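Local coordinates for hypothetical protein PAE2307 (Pyrobaculum aerophilum, PDB 1WVQ) that probably acts as an adenosine-specific kinase and belongs to an ancient conserved family in which a phosphoryl group is held stably on a side chain, at residues A[29-34]-A[106-111]; A[23-28]-A[111-116]; A[40-45]-A[97-102]; A[49-54]-A[73-78]. All blocks are in the same frame, centred on the assembly; numbering follows the deposited sequence.

Overall arrangement
All four contacts are buried, but differ in chemistry. Interactions 1 and 2 adjoin and share Arg111: the first is a charged network between the region where helix 31-40 begins and a turn, the second the backbone ladder of an edge strand in the five-stranded antiparallel sheet. Interactions 3 and 4 have no hydrogen bonds across them. Interaction 3 sets the loop after helix 31-40 against helix 96-104, beside a subunit interface, and reaches interaction 2 through Leu100. Interaction 4 packs helix 68-81 on strand 47-53 through small side chains. Ile50 and Phe52 of that strand meet helix 31-40, which links it to interaction 1, whereas interactions 3 and 4, about 19 Å apart between centres, do not touch.

Interaction 1 of 4, residues A[29-34]-A[106-111]; sequences IKTVED and VPEVVR. With PO4 (phosphate ion), chain D.
Lys30, Asp34 and Glu108 form a salt-bridge network that ties the region where helix 31-40 begins to the loop between helix 96-104 and strand 111-116. The lysine ammonium serves both acids: NZ bonds to the syn lone pair of Asp34 OD2 at 2.7 Å and, more weakly, to Glu108 OE2 at 3.1 Å. Lys30 and Glu108 cross at about a right angle, and bends at chi3 (71°) and chi4 (76°) set the lysine CE and NZ beside the glutamate. The two carboxylates are crowded together, Asp34 OD2 lying 2.5 Å from Glu108 OE1 with the planes 33° apart. A methionine in place of Lys30 would probably leave Asp34 OD2 and Glu108 OE2 without the ammonium they share. Asp34 OD1 has a further partner, a salt bridge to Lys166 of the second subunit. Behind the acids, a type I turn from Val106 to Val109 presents Glu108 to the helix, and Glu108 O accepts a hydrogen bond from His27 ND1. Val106 CG1 packs on Asp34 CB at 3.7 Å. Thr31 OG1, hydrogen-bonded to Phe28 O, lies 3.1 Å from Glu108 CB.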
loop_
_atom_site.group_PDB
_atom_site.type_symbol
_atom_site.label_atom_id
_atom_site.label_comp_id
_atom_site.label_asym_id
_atom_site.label_seq_id
_atom_site.Cartn_x
_atom_site.Cartn_y
_atom_site.Cartn_z
ATOM N N ILE A 29 -12.299 17.380 7.910
ATOM C CA ILE A 29 -11.384 18.487 8.133
ATOM C C ILE A 29 -9.919 18.088 8.327
ATOM O O ILE A 29 -9.019 18.851 7.982
ATOM C CB ILE A 29 -11.881 19.337 9.336
ATOM C CG1 ILE A 29 -11.348 20.762 9.230
ATOM C CG2 ILE A 29 -11.468 18.693 10.643
ATOM C CD1 ILE A 29 -12.007 21.726 10.211
ATOM N N LYS A 30 -9.676 16.894 8.858
ATOM C CA LYS A 30 -8.302 16.450 9.080
ATOM C C LYS A 30 -7.520 16.336 7.767
ATOM O O LYS A 30 -6.296 16.271 7.774
ATOM C CB LYS A 30 -8.295 15.113 9.828
ATOM C CG LYS A 30 -6.926 14.727 10.398
ATOM C CD LYS A 30 -7.040 13.658 11.490
ATOM C CE LYS A 30 -7.414 12.280 10.950
ATOM N NZ LYS A 30 -6.252 11.612 10.291
ATOM N N THR A 31 -8.228 16.324 6.643
ATOM C CA THR A 31 -7.586 16.234 5.335
ATOM C C THR A 31 -6.463 17.259 5.153
ATOM O O THR A 31 -5.377 16.928 4.664
ATOM C CB THR A 31 -8.617 16.448 4.194
ATOM O OG1 THR A 31 -9.521 15.340 4.151
ATOM C CG2 THR A 31 -7.917 16.572 2.842
ATOM N N VAL A 32 -6.718 18.502 5.546
ATOM C CA VAL A 32 -5.717 19.544 5.366
ATOM C C VAL A 32 -4.409 19.248 6.096
ATOM O O VAL A 32 -3.333 19.465 5.541
ATOM C CB VAL A 32 -6.266 20.935 5.783
ATOM C CG1 VAL A 32 -6.407 21.025 7.281
ATOM C CG2 VAL A 32 -5.352 22.033 5.261
ATOM N N GLU A 33 -4.485 18.741 7.322
ATOM C CA GLU A 33 -3.270 18.429 8.065
ATOM C C GLU A 33 -2.584 17.180 7.523
ATOM O O GLU A 33 -1.356 17.136 7.416
ATOM C CB GLU A 33 -3.579 18.258 9.554
ATOM C CG GLU A 33 -4.057 19.555 10.203
ATOM C CD GLU A 33 -3.864 19.592 11.711
ATOM O OE1 GLU A 33 -3.030 18.825 12.239
ATOM O OE2 GLU A 33 -4.535 20.417 12.360
ATOM N N ASP A 34 -3.361 16.166 7.164
ATOM C CA ASP A 34 -2.759 14.948 6.643
ATOM C C ASP A 34 -2.054 15.181 5.309
ATOM O O ASP A 34 -1.001 14.597 5.052
ATOM C CB ASP A 34 -3.806 13.838 6.515
ATOM C CG ASP A 34 -4.270 13.311 7.873
ATOM O OD1 ASP A 34 -3.607 13.592 8.899
ATOM O OD2 ASP A 34 -5.293 12.593 7.912
ATOM N N VAL A 106 -3.520 8.577 2.097
ATOM C CA VAL A 106 -4.084 9.356 3.194
ATOM C C VAL A 106 -5.512 8.825 3.290
ATOM O O VAL A 106 -6.246 8.849 2.309
ATOM C CB VAL A 106 -4.099 10.857 2.867
ATOM C CG1 VAL A 106 -4.979 11.596 3.866
ATOM C CG2 VAL A 106 -2.676 11.407 2.908
ATOM N N PRO A 107 -5.917 8.324 4.467
ATOM C CA PRO A 107 -7.273 7.787 4.620
ATOM C C PRO A 107 -8.435 8.668 4.151
ATOM O O PRO A 107 -9.432 8.151 3.656
ATOM C CB PRO A 107 -7.341 7.457 6.107
ATOM C CG PRO A 107 -5.926 7.025 6.395
ATOM C CD PRO A 107 -5.134 8.117 5.698
ATOM N N GLU A 108 -8.321 9.984 4.303
ATOM C CA GLU A 108 -9.395 10.880 3.874
ATOM C C GLU A 108 -9.519 11.004 2.355
ATOM O O GLU A 108 -10.603 11.265 1.842
ATOM C CB GLU A 108 -9.198 12.294 4.436
ATOM C CG GLU A 108 -9.446 12.460 5.922
ATOM C CD GLU A 108 -8.182 12.315 6.734
ATOM O OE1 GLU A 108 -7.085 12.451 6.150
ATOM O OE2 GLU A 108 -8.282 12.083 7.954
ATOM N N VAL A 109 -8.407 10.823 1.647
ATOM C CA VAL A 109 -8.384 10.958 0.190
ATOM C C VAL A 109 -9.069 9.806 -0.528
ATOM O O VAL A 109 -8.757 8.645 -0.281
ATOM C CB VAL A 109 -6.923 11.082 -0.329
ATOM C CG1 VAL A 109 -6.898 11.073 -1.858
ATOM C CG2 VAL A 109 -6.293 12.365 0.195
ATOM N N VAL A 110 -10.008 10.134 -1.414
ATOM C CA VAL A 110 -10.720 9.109 -2.171
ATOM C C VAL A 110 -10.549 9.231 -3.682
ATOM O O VAL A 110 -10.734 8.251 -4.403
ATOM C CB VAL A 110 -12.235 9.104 -1.833
ATOM C CG1 VAL A 110 -12.451 8.481 -0.455
ATOM C CG2 VAL A 110 -12.791 10.520 -1.865
ATOM N N ARG A 111 -10.192 10.419 -4.165
ATOM C CA ARG A 111 -10.007 10.627 -5.600
ATOM C C ARG A 111 -8.899 11.626 -5.905
ATOM O O ARG A 111 -8.654 12.543 -5.135
ATOM C CB ARG A 111 -11.294 11.174 -6.241
ATOM C CG ARG A 111 -12.581 10.550 -5.737
ATOM C CD ARG A 111 -13.801 11.263 -6.307
ATOM N NE ARG A 111 -14.028 10.925 -7.710
ATOM C CZ ARG A 111 -14.971 11.480 -8.462
ATOM N NH1 ARG A 111 -15.769 12.403 -7.946
ATOM N NH2 ARG A 111 -15.117 11.109 -9.726
HETATM P P PO4 D . -12.033 8.792 -10.138
HETATM O O1 PO4 D . -10.731 9.514 -10.157
HETATM O O2 PO4 D . -13.020 9.520 -10.984
HETATM O O3 PO4 D . -11.841 7.415 -10.671
HETATM O O4 PO4 D . -12.539 8.723 -8.741
#

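Interaction 2 of 4, residues A[23-28]-A[111-116]; sequences IGQAHF and RIFAAT. With PO4 (phosphate ion), chain D.
Ile23 O is gripped by two successive amides: Phe113 N donates to it at 2.7 Å, bent to 130° at the hydrogen, and Ala114 N at 3.3 Å, straighter at 154°. Two residues thus face one, which makes a classic beta bulge, and Ile23 N returns a bond to Ala114 O, completing the hydrogen-bonded pair. Beyond the bulge Gly24 and Ile112 form a non-hydrogen-bonded pair, their CA atoms 3.9 Å apart; a side chain on Gly24 would run into Arg111 O. Gln25 and Arg111 then make a hydrogen-bonded pair through both backbone amides. This antiparallel ladder joins strand 20-25 to strand 111-116, the edge of the five-stranded sheet within the chain. On the face carrying Gln25 and Arg111 the two side chains run side by side in the same direction, with amide and guanidinium planes 89° apart. Arg111 NH1 reaches Gln25 OE1 at 3.1 Å, the donor lying above the amide plane. Phe113 CE1 sits over the centre of the guanidinium, 3.4 Å above it. The edge formed by NE and NH2 holds a phosphate ion, probably from the crystallisation liquor, with NE on O4 and NH2 on O2, each at 2.9 Å. An alanine at Arg111 would probably cost the phosphate both these donors and leave Gln25 OE1 without this partner. Arg111 residues of the second and fifth subunits also bind the ion.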
loop_
_atom_site.group_PDB
_atom_site.type_symbol
_atom_site.label_atom_id
_atom_site.label_comp_id
_atom_site.label_asym_id
_atom_site.label_seq_id
_atom_site.Cartn_x
_atom_site.Cartn_y
_atom_site.Cartn_z
ATOM N N ILE A 23 -5.071 17.924 -8.034
ATOM C CA ILE A 23 -6.438 18.223 -7.620
ATOM C C ILE A 23 -7.140 16.908 -7.319
ATOM O O ILE A 23 -7.024 15.944 -8.078
ATOM C CB ILE A 23 -7.211 18.968 -8.737
ATOM C CG1 ILE A 23 -6.422 20.203 -9.176
ATOM C CG2 ILE A 23 -8.603 19.373 -8.240
ATOM C CD1 ILE A 23 -7.022 20.912 -10.372
ATOM N N GLY A 24 -7.863 16.869 -6.207
ATOM C CA GLY A 24 -8.562 15.652 -5.838
ATOM C C GLY A 24 -9.776 15.868 -4.961
ATOM O O GLY A 24 -10.265 16.988 -4.808
ATOM N N GLN A 25 -10.266 14.779 -4.384
ATOM C CA GLN A 25 -11.430 14.838 -3.510
ATOM C C GLN A 25 -11.143 14.005 -2.277
ATOM O O GLN A 25 -10.548 12.933 -2.368
ATOM C CB GLN A 25 -12.659 14.289 -4.237
ATOM C CG GLN A 25 -13.987 14.529 -3.528
ATOM C CD GLN A 25 -15.140 13.918 -4.300
ATOM O OE1 GLN A 25 -15.384 14.274 -5.457
ATOM N NE2 GLN A 25 -15.847 12.988 -3.672
ATOM N N ALA A 26 -11.565 14.508 -1.122
ATOM C CA ALA A 26 -11.355 13.813 0.139
ATOM C C ALA A 26 -12.610 13.969 0.982
ATOM O O ALA A 26 -13.724 13.945 0.455
ATOM C CB ALA A 26 -10.152 14.407 0.861
ATOM N N HIS A 27 -12.423 14.109 2.288
ATOM C CA HIS A 27 -13.530 14.303 3.217
ATOM C C HIS A 27 -12.932 14.488 4.604
ATOM O O HIS A 27 -11.823 14.037 4.862
ATOM C CB HIS A 27 -14.487 13.102 3.206
ATOM C CG HIS A 27 -13.997 11.925 3.989
ATOM N ND1 HIS A 27 -12.976 11.111 3.547
ATOM C CD2 HIS A 27 -14.406 11.408 5.172
ATOM C CE1 HIS A 27 -12.780 10.143 4.423
ATOM N NE2 HIS A 27 -13.637 10.298 5.417
ATOM N N PHE A 28 -13.662 15.176 5.477
ATOM C CA PHE A 28 -13.230 15.426 6.848
ATOM C C PHE A 28 -12.132 16.484 6.945
ATOM O O PHE A 28 -11.171 16.488 6.180
ATOM C CB PHE A 28 -12.779 14.115 7.503
ATOM C CG PHE A 28 -12.525 14.224 8.979
ATOM C CD1 PHE A 28 -13.394 14.936 9.804
ATOM C CD2 PHE A 28 -11.437 13.574 9.554
ATOM C CE1 PHE A 28 -13.178 14.993 11.184
ATOM C CE2 PHE A 28 -11.215 13.627 10.933
ATOM C CZ PHE A 28 -12.085 14.335 11.744
ATOM N N ARG A 111 -10.192 10.419 -4.165
ATOM C CA ARG A 111 -10.007 10.627 -5.600
ATOM C C ARG A 111 -8.899 11.626 -5.905
ATOM O O ARG A 111 -8.654 12.543 -5.135
ATOM C CB ARG A 111 -11.294 11.174 -6.241
ATOM C CG ARG A 111 -12.581 10.550 -5.737
ATOM C CD ARG A 111 -13.801 11.263 -6.307
ATOM N NE ARG A 111 -14.028 10.925 -7.710
ATOM C CZ ARG A 111 -14.971 11.480 -8.462
ATOM N NH1 ARG A 111 -15.769 12.403 -7.946
ATOM N NH2 ARG A 111 -15.117 11.109 -9.726
ATOM N N ILE A 112 -8.227 11.431 -7.033
ATOM C CA ILE A 112 -7.207 12.365 -7.499
ATOM C C ILE A 112 -7.593 12.586 -8.958
ATOM O O ILE A 112 -7.453 11.689 -9.780
ATOM C CB ILE A 112 -5.778 11.785 -7.409
ATOM C CG1 ILE A 112 -5.408 11.548 -5.941
ATOM C CG2 ILE A 112 -4.791 12.751 -8.063
ATOM C CD1 ILE A 112 -4.006 10.989 -5.739
ATOM N N PHE A 113 -8.107 13.777 -9.260
ATOM C CA PHE A 113 -8.565 14.120 -10.608
ATOM C C PHE A 113 -7.445 14.406 -11.599
ATOM O O PHE A 113 -7.588 14.152 -12.796
ATOM C CB PHE A 113 -9.490 15.345 -10.551
ATOM C CG PHE A 113 -10.728 15.143 -9.718
ATOM C CD1 PHE A 113 -11.704 14.229 -10.109
ATOM C CD2 PHE A 113 -10.927 15.880 -8.553
ATOM C CE1 PHE A 113 -12.862 14.044 -9.354
ATOM C CE2 PHE A 113 -12.083 15.703 -7.789
ATOM C CZ PHE A 113 -13.053 14.784 -8.193
ATOM N N ALA A 114 -6.338 14.944 -11.104
ATOM C CA ALA A 114 -5.230 15.274 -11.979
ATOM C C ALA A 114 -3.945 15.599 -11.239
ATOM O O ALA A 114 -3.962 16.078 -10.108
ATOM C CB ALA A 114 -5.615 16.466 -12.863
ATOM N N ALA A 115 -2.831 15.322 -11.909
ATOM C CA ALA A 115 -1.489 15.620 -11.423
ATOM C C ALA A 115 -0.835 16.046 -12.728
ATOM O O ALA A 115 -0.591 15.218 -13.604
ATOM C CB ALA A 115 -0.819 14.371 -10.859
ATOM N N THR A 116 -0.560 17.336 -12.876
ATOM C CA THR A 116 -0.010 17.799 -14.135
ATOM C C THR A 116 0.602 19.190 -14.070
ATOM O O THR A 116 0.467 19.913 -13.079
ATOM C CB THR A 116 -1.134 17.806 -15.198
ATOM O OG1 THR A 116 -0.588 18.025 -16.504
ATOM C CG2 THR A 116 -2.143 18.910 -14.882
HETATM P P PO4 D . -12.033 8.792 -10.138
HETATM O O1 PO4 D . -10.731 9.514 -10.157
HETATM O O2 PO4 D . -13.020 9.520 -10.984
HETATM O O3 PO4 D . -11.841 7.415 -10.671
HETATM O O4 PO4 D . -12.539 8.723 -8.741
#

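Interaction 3 of 4, residues A[40-45]-A[97-102]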
loop_
_atom_site.group_PDB
_atom_site.type_symbol
_atom_site.label_atom_id
_atom_site.label_comp_id
_atom_site.label_asym_id
_atom_site.label_seq_id
_atom_site.Cartn_x
_atom_site.Cartn_y
_atom_site.Cartn_z
ATOM N N VAL A 40 5.324 17.480 3.276
ATOM C CA VAL A 40 6.568 17.825 3.962
ATOM C C VAL A 40 7.471 16.648 4.309
ATOM O O VAL A 40 8.686 16.812 4.405
ATOM C CB VAL A 40 6.311 18.644 5.265
ATOM C CG1 VAL A 40 5.484 19.868 4.955
ATOM C CG2 VAL A 40 5.632 17.785 6.327
ATOM N N THR A 41 6.895 15.462 4.488
ATOM C CA THR A 41 7.692 14.288 4.834
ATOM C C THR A 41 8.136 13.492 3.609
ATOM O O THR A 41 8.838 12.489 3.736
ATOM C CB THR A 41 6.920 13.339 5.788
ATOM O OG1 THR A 41 5.724 12.874 5.150
ATOM C CG2 THR A 41 6.554 14.060 7.072
ATOM N N SER A 42 7.735 13.945 2.427
ATOM C CA SER A 42 8.097 13.257 1.193
ATOM C C SER A 42 9.392 13.752 0.566
ATOM O O SER A 42 10.181 12.948 0.085
ATOM C CB SER A 42 6.986 13.386 0.147
ATOM O OG SER A 42 5.895 12.531 0.437
ATOM N N VAL A 43 9.588 15.069 0.558
ATOM C CA VAL A 43 10.773 15.688 -0.048
ATOM C C VAL A 43 11.315 16.805 0.843
ATOM O O VAL A 43 10.575 17.707 1.226
ATOM C CB VAL A 43 10.422 16.289 -1.438
ATOM C CG1 VAL A 43 11.647 16.951 -2.052
ATOM C CG2 VAL A 43 9.874 15.203 -2.358
ATOM N N PRO A 44 12.621 16.772 1.164
ATOM C CA PRO A 44 13.210 17.808 2.021
ATOM C C PRO A 44 12.949 19.269 1.648
ATOM O O PRO A 44 12.506 20.053 2.488
ATOM C CB PRO A 44 14.701 17.476 1.993
ATOM C CG PRO A 44 14.710 16.000 1.862
ATOM C CD PRO A 44 13.636 15.766 0.805
ATOM N N GLY A 45 13.218 19.648 0.404
ATOM C CA GLY A 45 13.025 21.043 0.040
ATOM C C GLY A 45 11.741 21.424 -0.672
ATOM O O GLY A 45 11.674 22.483 -1.299
ATOM N N ILE A 97 5.262 12.652 -8.906
ATOM C CA ILE A 97 5.651 11.274 -8.616
ATOM C C ILE A 97 6.390 11.138 -7.285
ATOM O O ILE A 97 6.451 10.048 -6.720
ATOM C CB ILE A 97 6.520 10.626 -9.745
ATOM C CG1 ILE A 97 7.785 11.446 -10.011
ATOM C CG2 ILE A 97 5.674 10.440 -11.000
ATOM C CD1 ILE A 97 8.778 10.749 -10.952
ATOM N N ASN A 98 6.935 12.241 -6.774
ATOM C CA ASN A 98 7.645 12.191 -5.499
ATOM C C ASN A 98 6.686 12.150 -4.309
ATOM O O ASN A 98 7.085 11.761 -3.214
ATOM C CB ASN A 98 8.545 13.423 -5.299
ATOM C CG ASN A 98 9.606 13.579 -6.369
ATOM O OD1 ASN A 98 9.920 14.687 -6.807
ATOM N ND2 ASN A 98 10.145 12.452 -6.820
ATOM N N VAL A 99 5.433 12.549 -4.515
ATOM C CA VAL A 99 4.470 12.607 -3.413
ATOM C C VAL A 99 3.117 11.930 -3.624
ATOM O O VAL A 99 2.355 11.768 -2.671
ATOM C CB VAL A 99 4.169 14.087 -3.039
ATOM C CG1 VAL A 99 5.456 14.817 -2.682
ATOM C CG2 VAL A 99 3.479 14.793 -4.214
ATOM N N LEU A 100 2.814 11.511 -4.846
ATOM C CA LEU A 100 1.503 10.927 -5.110
ATOM C C LEU A 100 1.091 9.681 -4.335
ATOM O O LEU A 100 -0.050 9.593 -3.895
ATOM C CB LEU A 100 1.319 10.689 -6.616
ATOM C CG LEU A 100 0.933 11.939 -7.421
ATOM C CD1 LEU A 100 1.067 11.668 -8.909
ATOM C CD2 LEU A 100 -0.492 12.351 -7.069
ATOM N N ASN A 101 1.980 8.716 -4.144
ATOM C CA ASN A 101 1.544 7.529 -3.413
ATOM C C ASN A 101 1.217 7.840 -1.952
ATOM O O ASN A 101 0.308 7.240 -1.369
ATOM C CB ASN A 101 2.578 6.407 -3.542
ATOM C CG ASN A 101 2.519 5.724 -4.900
ATOM O OD1 ASN A 101 1.694 6.070 -5.752
ATOM N ND2 ASN A 101 3.393 4.749 -5.107
ATOM N N ALA A 102 1.930 8.795 -1.365
ATOM C CA ALA A 102 1.647 9.179 0.011
ATOM C C ALA A 102 0.250 9.804 0.028
ATOM O O ALA A 102 -0.555 9.542 0.920
ATOM C CB ALA A 102 2.687 10.173 0.506
#
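The loop that follows helix 31-40 turns against helix 96-104 here, with Ser42 and Val43 meeting Asn98, Val99 and Ala102. Ser42 occupies the middle of the contact, Ser42 CB lying 3.5 Å from Val99 CG1 and 3.7 Å from Asn98 O. Its hydroxyl is engaged elsewhere: OG lies beside its own backbone N (chi1 -76°) and hydrogen-bonds to Ala38 O in the last turns of helix 31-40. Toward helix 96-104 that oxygen therefore makes plain van der Waals contact, as with Ala102 CB at 4.0 Å. Val99 turns CG1 anti to its carbonyl carbon (chi1 -57°), which points this branch at the serine, and the same residue also packs on Leu39 and on Ile22 of strand 20-25. The helix is kinked at this level, the amides of Asn101 and Ala102 having no bond to the preceding turn. Asn98 OD1 accepts from Trp95 N of its own chain, while ND2 donates to Thr41 O of the fourth subunit; the reciprocal bond forms from Asn98 of that subunit, so the contact borders the subunit interface. The aliphatic part of Asn98 meets the loop at Val43, Asn98 CB lying 3.7 Å from Val43 CG2.

Interaction 4 of 4, residues A[49-54]-A[73-78]; sequences GIAFCE and LAIDLC
Ala51 and Cys78 meet in the tight part of this contact, where helix 68-81 lies on strand 47-53; helix segment 73-78 runs at 24° to strand segment 49-53, the axes 6.8 Å apart at closest approach. Ala51 CB fits between Ala74 and Cys78: it is 3.5 Å from Cys78 SG, 3.6 Å from Ala74 O and 3.8 Å from Ala74 CB. One turn apart on the helix, Ala74 and Cys78 both direct CB at the strand, and Ala74 CB also settles over Gly49 O. Further along, Cys53 SG rests on Cys78 CB at 3.6 Å. Cys78 turns SG anti to its carbonyl carbon (chi1 -85°), which sets the sulfur over Ala51. The flank is looser. Ile75 CG1 comes only to 4.3 Å from Ala51 CB, and Ile75 is buried against Val146 of the second subunit; Asp76 directs its CB away from the strand, on the partly exposed side. The strand's opposite face, carrying Ile50 and Phe52, packs on helix 31-40. No hydrogen bond crosses the contact, and Cys53 SG and Cys78 SG, 3.9 Å apart, form no disulfide. Close fit of small apolar groups, rather than polar or covalent bonding, therefore holds this helix to the sheet.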
loop_
_atom_site.group_PDB
_atom_site.type_symbol
_atom_site.label_atom_id
_atom_site.label_comp_id
_atom_site.label_asym_id
_atom_site.label_seq_id
_atom_site.Cartn_x
_atom_site.Cartn_y
_atom_site.Cartn_z
ATOM N N GLY A 49 1.560 24.610 -1.416
ATOM C CA GLY A 49 0.385 25.287 -0.914
ATOM C C GLY A 49 -0.704 24.240 -1.038
ATOM O O GLY A 49 -0.812 23.588 -2.073
ATOM N N ILE A 50 -1.481 24.038 0.020
ATOM C CA ILE A 50 -2.566 23.062 -0.031
ATOM C C ILE A 50 -3.834 23.697 0.525
ATOM O O ILE A 50 -3.806 24.364 1.558
ATOM C CB ILE A 50 -2.203 21.741 0.750
ATOM C CG1 ILE A 50 -3.375 20.748 0.700
ATOM C CG2 ILE A 50 -1.772 22.062 2.167
ATOM C CD1 ILE A 50 -4.410 20.900 1.810
ATOM N N ALA A 51 -4.935 23.519 -0.197
ATOM C CA ALA A 51 -6.221 24.062 0.225
ATOM C C ALA A 51 -7.276 22.967 0.105
ATOM O O ALA A 51 -7.239 22.158 -0.822
ATOM C CB ALA A 51 -6.593 25.265 -0.635
ATOM N N PHE A 52 -8.211 22.949 1.049
ATOM C CA PHE A 52 -9.270 21.942 1.087
ATOM C C PHE A 52 -10.632 22.583 1.330
ATOM O O PHE A 52 -10.780 23.414 2.223
ATOM C CB PHE A 52 -8.962 20.933 2.198
ATOM C CG PHE A 52 -10.096 19.994 2.517
ATOM C CD1 PHE A 52 -10.506 19.035 1.601
ATOM C CD2 PHE A 52 -10.723 20.045 3.757
ATOM C CE1 PHE A 52 -11.524 18.135 1.917
ATOM C CE2 PHE A 52 -11.743 19.152 4.087
ATOM C CZ PHE A 52 -12.144 18.193 3.168
ATOM N N CYS A 53 -11.623 22.189 0.536
ATOM C CA CYS A 53 -12.971 22.729 0.675
ATOM C C CYS A 53 -13.813 21.962 1.690
ATOM O O CYS A 53 -14.383 20.922 1.371
ATOM C CB CYS A 53 -13.692 22.715 -0.676
ATOM S SG CYS A 53 -13.017 23.869 -1.885
ATOM N N GLU A 54 -13.875 22.474 2.915
ATOM C CA GLU A 54 -14.689 21.862 3.959
ATOM C C GLU A 54 -16.119 21.998 3.437
ATOM O O GLU A 54 -16.560 23.100 3.122
ATOM C CB GLU A 54 -14.498 22.632 5.269
ATOM C CG GLU A 54 -15.452 22.241 6.376
ATOM C CD GLU A 54 -15.217 23.040 7.645
ATOM O OE1 GLU A 54 -14.870 24.234 7.545
ATOM O OE2 GLU A 54 -15.395 22.476 8.744
ATOM N N LEU A 73 -2.423 30.323 -4.685
ATOM C CA LEU A 73 -2.831 29.663 -5.916
ATOM C C LEU A 73 -3.799 28.543 -5.548
ATOM O O LEU A 73 -4.826 28.361 -6.194
ATOM C CB LEU A 73 -1.609 29.095 -6.646
ATOM C CG LEU A 73 -0.876 30.095 -7.549
ATOM C CD1 LEU A 73 0.476 29.545 -7.937
ATOM C CD2 LEU A 73 -1.723 30.376 -8.784
ATOM N N ALA A 74 -3.476 27.803 -4.491
ATOM C CA ALA A 74 -4.334 26.705 -4.050
ATOM C C ALA A 74 -5.685 27.213 -3.543
ATOM O O ALA A 74 -6.732 26.669 -3.894
ATOM C CB ALA A 74 -3.632 25.898 -2.958
ATOM N N ILE A 75 -5.658 28.253 -2.713
ATOM C CA ILE A 75 -6.883 28.828 -2.179
ATOM C C ILE A 75 -7.762 29.369 -3.302
ATOM O O ILE A 75 -8.970 29.109 -3.342
ATOM C CB ILE A 75 -6.583 29.985 -1.209
ATOM C CG1 ILE A 75 -5.886 29.450 0.044
ATOM C CG2 ILE A 75 -7.883 30.693 -0.833
ATOM C CD1 ILE A 75 -5.426 30.541 1.007
ATOM N N ASP A 76 -7.162 30.127 -4.214
ATOM C CA ASP A 76 -7.937 30.696 -5.306
ATOM C C ASP A 76 -8.606 29.642 -6.176
ATOM O O ASP A 76 -9.755 29.812 -6.575
ATOM C CB ASP A 76 -7.067 31.620 -6.167
ATOM C CG ASP A 76 -6.649 32.881 -5.422
ATOM O OD1 ASP A 76 -7.313 33.218 -4.417
ATOM O OD2 ASP A 76 -5.667 33.540 -5.843
ATOM N N LEU A 77 -7.911 28.544 -6.461
ATOM C CA LEU A 77 -8.520 27.515 -7.285
ATOM C C LEU A 77 -9.684 26.855 -6.543
ATOM O O LEU A 77 -10.693 26.504 -7.155
ATOM C CB LEU A 77 -7.489 26.459 -7.703
ATOM C CG LEU A 77 -8.011 25.453 -8.741
ATOM C CD1 LEU A 77 -8.479 26.200 -9.988
ATOM C CD2 LEU A 77 -6.919 24.458 -9.103
ATOM N N CYS A 78 -9.541 26.679 -5.230
ATOM C CA CYS A 78 -10.614 26.082 -4.438
ATOM C C CYS A 78 -11.847 26.979 -4.478
ATOM O O CYS A 78 -12.973 26.495 -4.575
ATOM C CB CYS A 78 -10.176 25.878 -2.982
ATOM S SG CYS A 78 -9.284 24.327 -2.687
#